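Local coordinates for protein predicted HD superfamily hydrolase (uncultured Thermotogales bacterium, PDB 2PQ7) that binds two iron ions in an all-helical HD domain and is probably a metal-dependent hydrolase, its substrate not established, at residues A63-I68 and A85-G90; D132-I137 and E193-M198. One frame throughout, in Å; residues are numbered along the deposited sequence. Where two conformers were deposited one is given.

Contact 1. Residues A63-I68 and A85-G90; sequences ALLHDI and AEYASG. With FE (Fe (III) ion), chain C; FE (Fe (III) ion), chain B.
Ile68 lays its CG2 and CD1 methyls against the CD2-CE2 bond of the Tyr87 ring, CG2 standing 3.8 Å from Tyr87 CD2 and CD1 3.9 Å from Tyr87 CE2. The two side chains cross at about a right angle, and CG2 meets the ring obliquely. With CG1 swung anti to the backbone N (chi1 -157°), the branch carrying CD1 runs out to the ring beside CG2. Leu65 works next to it: its CD1 rests on Ala88 CB at 4.1 Å, while CD2 comes near the plane of the tyrosine ring at its edge. No hydrogen bond joins the segments, so helix 56-65 and the turn that follows it meet helix 80-91 purely through hydrocarbon. Helix 14-25 adds Ile20 to Tyr87 and Ala24 to Ile68, and Ile109 of helix 99-111 packs on Leu65 and Ala88.

Between Leu65 and Ile68 in sequence lies the HD pair that names the family; the type I turn spanning these four residues directs His66 and Asp67 to the metals. His66 ND1 donates to Ala63 O at 2.7 Å, nearly straight (164°) and in the imidazole plane, which fixes the ring's rotation and presents NE2 to the chain C iron at 2.2 Å. Asp67 bridges, OD2 on that iron and OD1 on the chain B iron, 2.0 Å away; water 1 bridges them too. The chemistry is thus divided within one turn: apolar packing anchors its ends, and its middle supplies a nitrogen and two carboxylate oxygens to the di-iron centre.

Contact 2. Residues D132-I137 and E193-M198; sequences DRLDAI and ETARKM. With FE (Fe (III) ion), chain C.
Segment 132-137, on the C-terminal part of helix 123-133 and what follows, carries the last aspartate of the H...HD...D metal motif of the HD domain and packs on the start of the long helix 193-217. From 132-137 the contact rests almost entirely on Leu134, which uses both methyls. CD2 reaches the backbone of the opposing helix, 3.9 Å from Ala195 O and 4.0 Å from Met198 C. CD1 lies over side chains instead, 4.3 Å from Ala195 CB and, in the conformer described, 4.1 Å from SE of Met198, a selenomethionine. The two longer side chains cross at about a right angle. Phe190 from the preceding loop touches Leu134 and Ala195, and Asn44 of helix 35-52 also meets the leucine. Replacing Leu134 with an alanine would probably open a gap over the Ala195-Met198 backbone and leave Ala195 CB without its apolar partner from 132-137.

Two aspartates of the same segment, reaching away from helix 193-217, serve the metal. Asp135 OD1 forms a salt bridge with Arg40 NE, and OD2 accepts a hydrogen bond from His37 ND1; since His37 is itself an iron ligand, Asp135 is a second-shell residue that probably orients it and may make its imidazole a stronger donor. Asp132 is in the first shell. With CG anti to the backbone N (chi1 -171°), its carboxylate extends to the chain C iron, where OD1 binds the metal at 2.1 Å, while OD2 takes a hydrogen bond from metal-bound water 1, whose oxygen lies 2.7 Å from Asp132 OD2.

Both contacts are largely core, each with one partly exposed residue, Tyr87 or Met198. The chain C iron stands between them, bound by His66 and Asp67 from contact 1 and by Asp132 from contact 2, with water 1 common to both. Their centres lie about 21 Å apart. They illustrate one principle: one short segment can turn polar ligands to a metal and apolar neighbours to another helix. The outward packing differs. Contact 1 joins helices close in sequence within the HD domain and includes an aromatic ring; contact 2 sets one leucine on an alanine, a selenomethionine and the backbone of the distant C-terminal helix 193-217. Only contact 1 gives the chain B iron a protein ligand.

Contact 1. Residues A63-I68 and A85-G90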
loop_
_atom_site.group_PDB
_atom_site.type_symbol
_atom_site.label_atom_id
_atom_site.label_comp_id
_atom_site.label_asym_id
_atom_site.label_seq_id
_atom_site.Cartn_x
_atom_site.Cartn_y
_atom_site.Cartn_z
ATOM N N ALA A 63 9.091 24.568 -6.623
ATOM C CA ALA A 63 8.303 23.345 -6.580
ATOM C C ALA A 63 6.920 23.510 -7.191
ATOM O O ALA A 63 6.454 22.654 -7.919
ATOM C CB ALA A 63 8.164 22.874 -5.152
ATOM N N LEU A 64 6.246 24.605 -6.845
ATOM C CA LEU A 64 4.901 24.840 -7.415
ATOM C C LEU A 64 4.916 24.970 -8.931
ATOM O O LEU A 64 4.025 24.494 -9.625
ATOM C CB LEU A 64 4.246 26.062 -6.769
ATOM C CG LEU A 64 3.448 25.789 -5.519
ATOM C CD1 LEU A 64 2.903 27.125 -5.079
ATOM C CD2 LEU A 64 2.296 24.793 -5.890
ATOM N N LEU A 65 5.946 25.644 -9.445
ATOM C CA LEU A 65 6.030 25.888 -10.880
ATOM C C LEU A 65 6.779 24.840 -11.702
ATOM O O LEU A 65 6.664 24.841 -12.924
ATOM C CB LEU A 65 6.692 27.231 -11.143
ATOM C CG LEU A 65 5.854 28.419 -10.695
ATOM C CD1 LEU A 65 6.675 29.699 -10.843
ATOM C CD2 LEU A 65 4.546 28.505 -11.415
ATOM N N HIS A 66 7.430 23.899 -11.039
ATOM C CA HIS A 66 8.418 23.082 -11.797
ATOM C C HIS A 66 7.809 22.238 -12.911
ATOM O O HIS A 66 8.420 22.076 -13.931
ATOM C CB HIS A 66 9.289 22.236 -10.885
ATOM C CG HIS A 66 8.682 20.938 -10.471
ATOM N ND1 HIS A 66 7.650 20.844 -9.574
ATOM C CD2 HIS A 66 8.988 19.667 -10.829
ATOM C CE1 HIS A 66 7.322 19.569 -9.415
ATOM N NE2 HIS A 66 8.125 18.829 -10.176
ATOM N N ASP A 67 6.604 21.724 -12.706
ATOM C CA ASP A 67 5.912 20.926 -13.709
ATOM C C ASP A 67 4.686 21.644 -14.319
ATOM O O ASP A 67 3.817 20.961 -14.896
ATOM C CB ASP A 67 5.487 19.614 -13.084
ATOM C CG ASP A 67 6.638 18.614 -12.961
ATOM O OD1 ASP A 67 7.694 18.680 -13.655
ATOM O OD2 ASP A 67 6.474 17.652 -12.153
ATOM N N ILE A 68 4.651 22.988 -14.242
ATOM C CA ILE A 68 3.482 23.712 -14.716
ATOM C C ILE A 68 3.295 23.569 -16.226
ATOM O O ILE A 68 2.174 23.636 -16.709
ATOM C CB ILE A 68 3.466 25.168 -14.251
ATOM C CG1 ILE A 68 2.010 25.713 -14.261
ATOM C CG2 ILE A 68 4.417 26.061 -15.075
ATOM C CD1 ILE A 68 1.878 27.141 -13.843
ATOM N N ALA A 85 10.747 26.916 -17.116
ATOM C CA ALA A 85 11.726 27.954 -16.762
ATOM C C ALA A 85 11.432 29.250 -17.447
ATOM O O ALA A 85 11.490 30.307 -16.828
ATOM C CB ALA A 85 13.116 27.442 -17.131
ATOM N N GLU A 86 11.090 29.219 -18.739
ATOM C CA GLU A 86 10.741 30.432 -19.466
ATOM C C GLU A 86 9.456 31.080 -18.877
ATOM O O GLU A 86 9.367 32.280 -18.732
ATOM C CB GLU A 86 10.568 30.079 -20.960
ATOM C CG GLU A 86 10.102 31.241 -21.821
ATOM C CD GLU A 86 9.883 30.859 -23.291
ATOM O OE1 GLU A 86 10.771 30.182 -23.872
ATOM O OE2 GLU A 86 8.863 31.319 -23.862
ATOM N N TYR A 87 8.514 30.234 -18.540
ATOM C CA TYR A 87 7.258 30.702 -17.953
ATOM C C TYR A 87 7.548 31.392 -16.634
ATOM O O TYR A 87 7.030 32.498 -16.370
ATOM C CB TYR A 87 6.261 29.550 -17.760
ATOM C CG TYR A 87 4.997 30.048 -17.135
ATOM C CD1 TYR A 87 4.084 30.734 -17.878
ATOM C CD2 TYR A 87 4.725 29.829 -15.797
ATOM C CE1 TYR A 87 2.923 31.249 -17.297
ATOM C CE2 TYR A 87 3.575 30.370 -15.183
ATOM C CZ TYR A 87 2.691 31.041 -15.944
ATOM O OH TYR A 87 1.552 31.557 -15.321
ATOM N N ALA A 88 8.320 30.780 -15.755
ATOM C CA ALA A 88 8.656 31.418 -14.473
ATOM C C ALA A 88 9.339 32.749 -14.647
ATOM O O ALA A 88 9.094 33.703 -13.932
ATOM C CB ALA A 88 9.493 30.467 -13.652
ATOM N N SER A 89 10.221 32.852 -15.631
ATOM C CA SER A 89 10.893 34.133 -15.924
ATOM C C SER A 89 9.975 35.235 -16.405
ATOM O O SER A 89 10.321 36.406 -16.329
ATOM C CB SER A 89 11.981 33.928 -16.983
ATOM O OG SER A 89 12.997 33.127 -16.472
ATOM N N GLY A 90 8.857 34.862 -16.992
ATOM C CA GLY A 90 7.881 35.834 -17.383
ATOM C C GLY A 90 6.913 36.196 -16.277
ATOM O O GLY A 90 6.621 37.346 -16.061
HETATM FE FE FE C . 7.897 16.731 -10.899
HETATM FE FE FE B . 9.207 17.461 -14.137
HETATM O O HOH W 1 9.473 16.894 -12.237
#

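Contact 2. Residues D132-I137 and E193-M198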
loop_
_atom_site.group_PDB
_atom_site.type_symbol
_atom_site.label_atom_id
_atom_site.label_comp_id
_atom_site.label_asym_id
_atom_site.label_seq_id
_atom_site.Cartn_x
_atom_site.Cartn_y
_atom_site.Cartn_z
ATOM N N ASP A 132 11.396 16.547 -5.788
ATOM C CA ASP A 132 10.721 15.910 -6.926
ATOM C C ASP A 132 10.970 14.409 -6.853
ATOM O O ASP A 132 10.018 13.596 -6.881
ATOM C CB ASP A 132 11.291 16.481 -8.212
ATOM C CG ASP A 132 10.526 16.064 -9.464
ATOM O OD1 ASP A 132 9.265 16.049 -9.418
ATOM O OD2 ASP A 132 11.202 15.794 -10.480
ATOM N N ARG A 133 12.240 14.031 -6.692
ATOM C CA ARG A 133 12.572 12.605 -6.743
ATOM C C ARG A 133 12.078 11.853 -5.536
ATOM O O ARG A 133 11.745 10.657 -5.652
ATOM C CB ARG A 133 14.067 12.380 -6.967
ATOM C CG ARG A 133 14.558 12.935 -8.271
ATOM C CD ARG A 133 16.046 12.917 -8.453
ATOM N NE ARG A 133 16.530 11.533 -8.409
ATOM C CZ ARG A 133 17.148 10.938 -7.381
ATOM N NH1 ARG A 133 17.494 11.580 -6.262
ATOM N NH2 ARG A 133 17.480 9.661 -7.510
ATOM N N LEU A 134 11.909 12.524 -4.390
ATOM C CA LEU A 134 11.394 11.837 -3.202
ATOM C C LEU A 134 9.971 11.308 -3.457
ATOM O O LEU A 134 9.528 10.391 -2.774
ATOM C CB LEU A 134 11.300 12.777 -1.996
ATOM C CG LEU A 134 12.546 12.966 -1.144
ATOM C CD1 LEU A 134 12.358 14.123 -0.126
ATOM C CD2 LEU A 134 12.853 11.607 -0.404
ATOM N N ASP A 135 9.259 11.897 -4.409
ATOM C CA ASP A 135 7.876 11.490 -4.678
ATOM C C ASP A 135 7.753 10.099 -5.301
ATOM O O ASP A 135 6.649 9.568 -5.362
ATOM C CB ASP A 135 7.150 12.534 -5.531
ATOM C CG ASP A 135 5.636 12.402 -5.424
ATOM O OD1 ASP A 135 5.121 12.336 -4.285
ATOM O OD2 ASP A 135 4.995 12.388 -6.486
ATOM N N ALA A 136 8.852 9.521 -5.788
ATOM C CA ALA A 136 8.853 8.176 -6.328
ATOM C C ALA A 136 8.799 7.082 -5.238
ATOM O O ALA A 136 8.594 5.900 -5.549
ATOM C CB ALA A 136 10.049 7.975 -7.167
ATOM N N ILE A 137 8.989 7.455 -3.982
ATOM C CA ILE A 137 8.974 6.501 -2.884
ATOM C C ILE A 137 8.114 6.888 -1.711
ATOM O O ILE A 137 7.825 8.047 -1.459
ATOM C CB ILE A 137 10.374 6.173 -2.382
ATOM C CG1 ILE A 137 11.114 7.424 -1.931
ATOM C CG2 ILE A 137 11.154 5.449 -3.467
ATOM C CD1 ILE A 137 12.553 7.167 -1.520
ATOM N N GLU A 193 21.241 16.481 2.913
ATOM C CA GLU A 193 21.164 15.513 3.986
ATOM C C GLU A 193 19.727 15.261 4.443
ATOM O O GLU A 193 19.360 14.134 4.779
ATOM C CB GLU A 193 22.035 16.004 5.165
ATOM C CG GLU A 193 22.037 15.066 6.361
ATOM C CD GLU A 193 22.622 13.685 6.036
ATOM O OE1 GLU A 193 23.309 13.489 4.991
ATOM O OE2 GLU A 193 22.381 12.771 6.857
ATOM N N THR A 194 18.915 16.293 4.497
ATOM C CA THR A 194 17.533 16.132 4.885
ATOM C C THR A 194 16.811 15.216 3.888
ATOM O O THR A 194 16.083 14.300 4.328
ATOM C CB THR A 194 16.807 17.484 4.999
ATOM O OG1 THR A 194 17.504 18.326 5.931
ATOM C CG2 THR A 194 15.346 17.345 5.363
ATOM N N ALA A 195 16.997 15.409 2.581
ATOM C CA ALA A 195 16.354 14.534 1.623
ATOM C C ALA A 195 16.887 13.125 1.752
ATOM O O ALA A 195 16.113 12.185 1.618
ATOM C CB ALA A 195 16.524 15.029 0.188
ATOM N N ARG A 196 18.192 12.960 1.986
ATOM C CA ARG A 196 18.777 11.620 2.147
ATOM C C ARG A 196 18.151 10.880 3.302
ATOM O O ARG A 196 17.815 9.689 3.168
ATOM C CB ARG A 196 20.283 11.686 2.362
ATOM C CG ARG A 196 21.062 12.080 1.167
ATOM C CD ARG A 196 22.516 11.705 1.397
ATOM N NE ARG A 196 23.395 12.354 0.454
ATOM C CZ ARG A 196 23.968 13.540 0.642
ATOM N NH1 ARG A 196 23.768 14.252 1.755
ATOM N NH2 ARG A 196 24.765 14.022 -0.305
ATOM N N LYS A 197 17.925 11.565 4.412
ATOM C CA LYS A 197 17.282 10.959 5.572
ATOM C C LYS A 197 15.832 10.602 5.267
ATOM O O LYS A 197 15.356 9.556 5.670
ATOM C CB LYS A 197 17.358 11.853 6.790
ATOM C CG LYS A 197 18.788 11.956 7.344
ATOM C CD LYS A 197 18.823 12.474 8.771
ATOM C CE LYS A 197 18.339 13.908 8.911
ATOM N NZ LYS A 197 19.269 14.892 8.283
HETATM N N MSE A 198 15.121 11.492 4.581
HETATM C CA MSE A 198 13.736 11.228 4.193
HETATM C C MSE A 198 13.653 10.057 3.229
HETATM O O MSE A 198 12.709 9.253 3.316
HETATM C CB MSE A 198 13.112 12.481 3.570
HETATM C CG MSE A 198 12.875 13.594 4.581
HETATM SE SE MSE A 198 12.443 15.322 3.756
HETATM C CE MSE A 198 10.555 15.189 3.381
HETATM FE FE FE C . 7.897 16.731 -10.899
HETATM O O HOH W 1 9.473 16.894 -12.237
#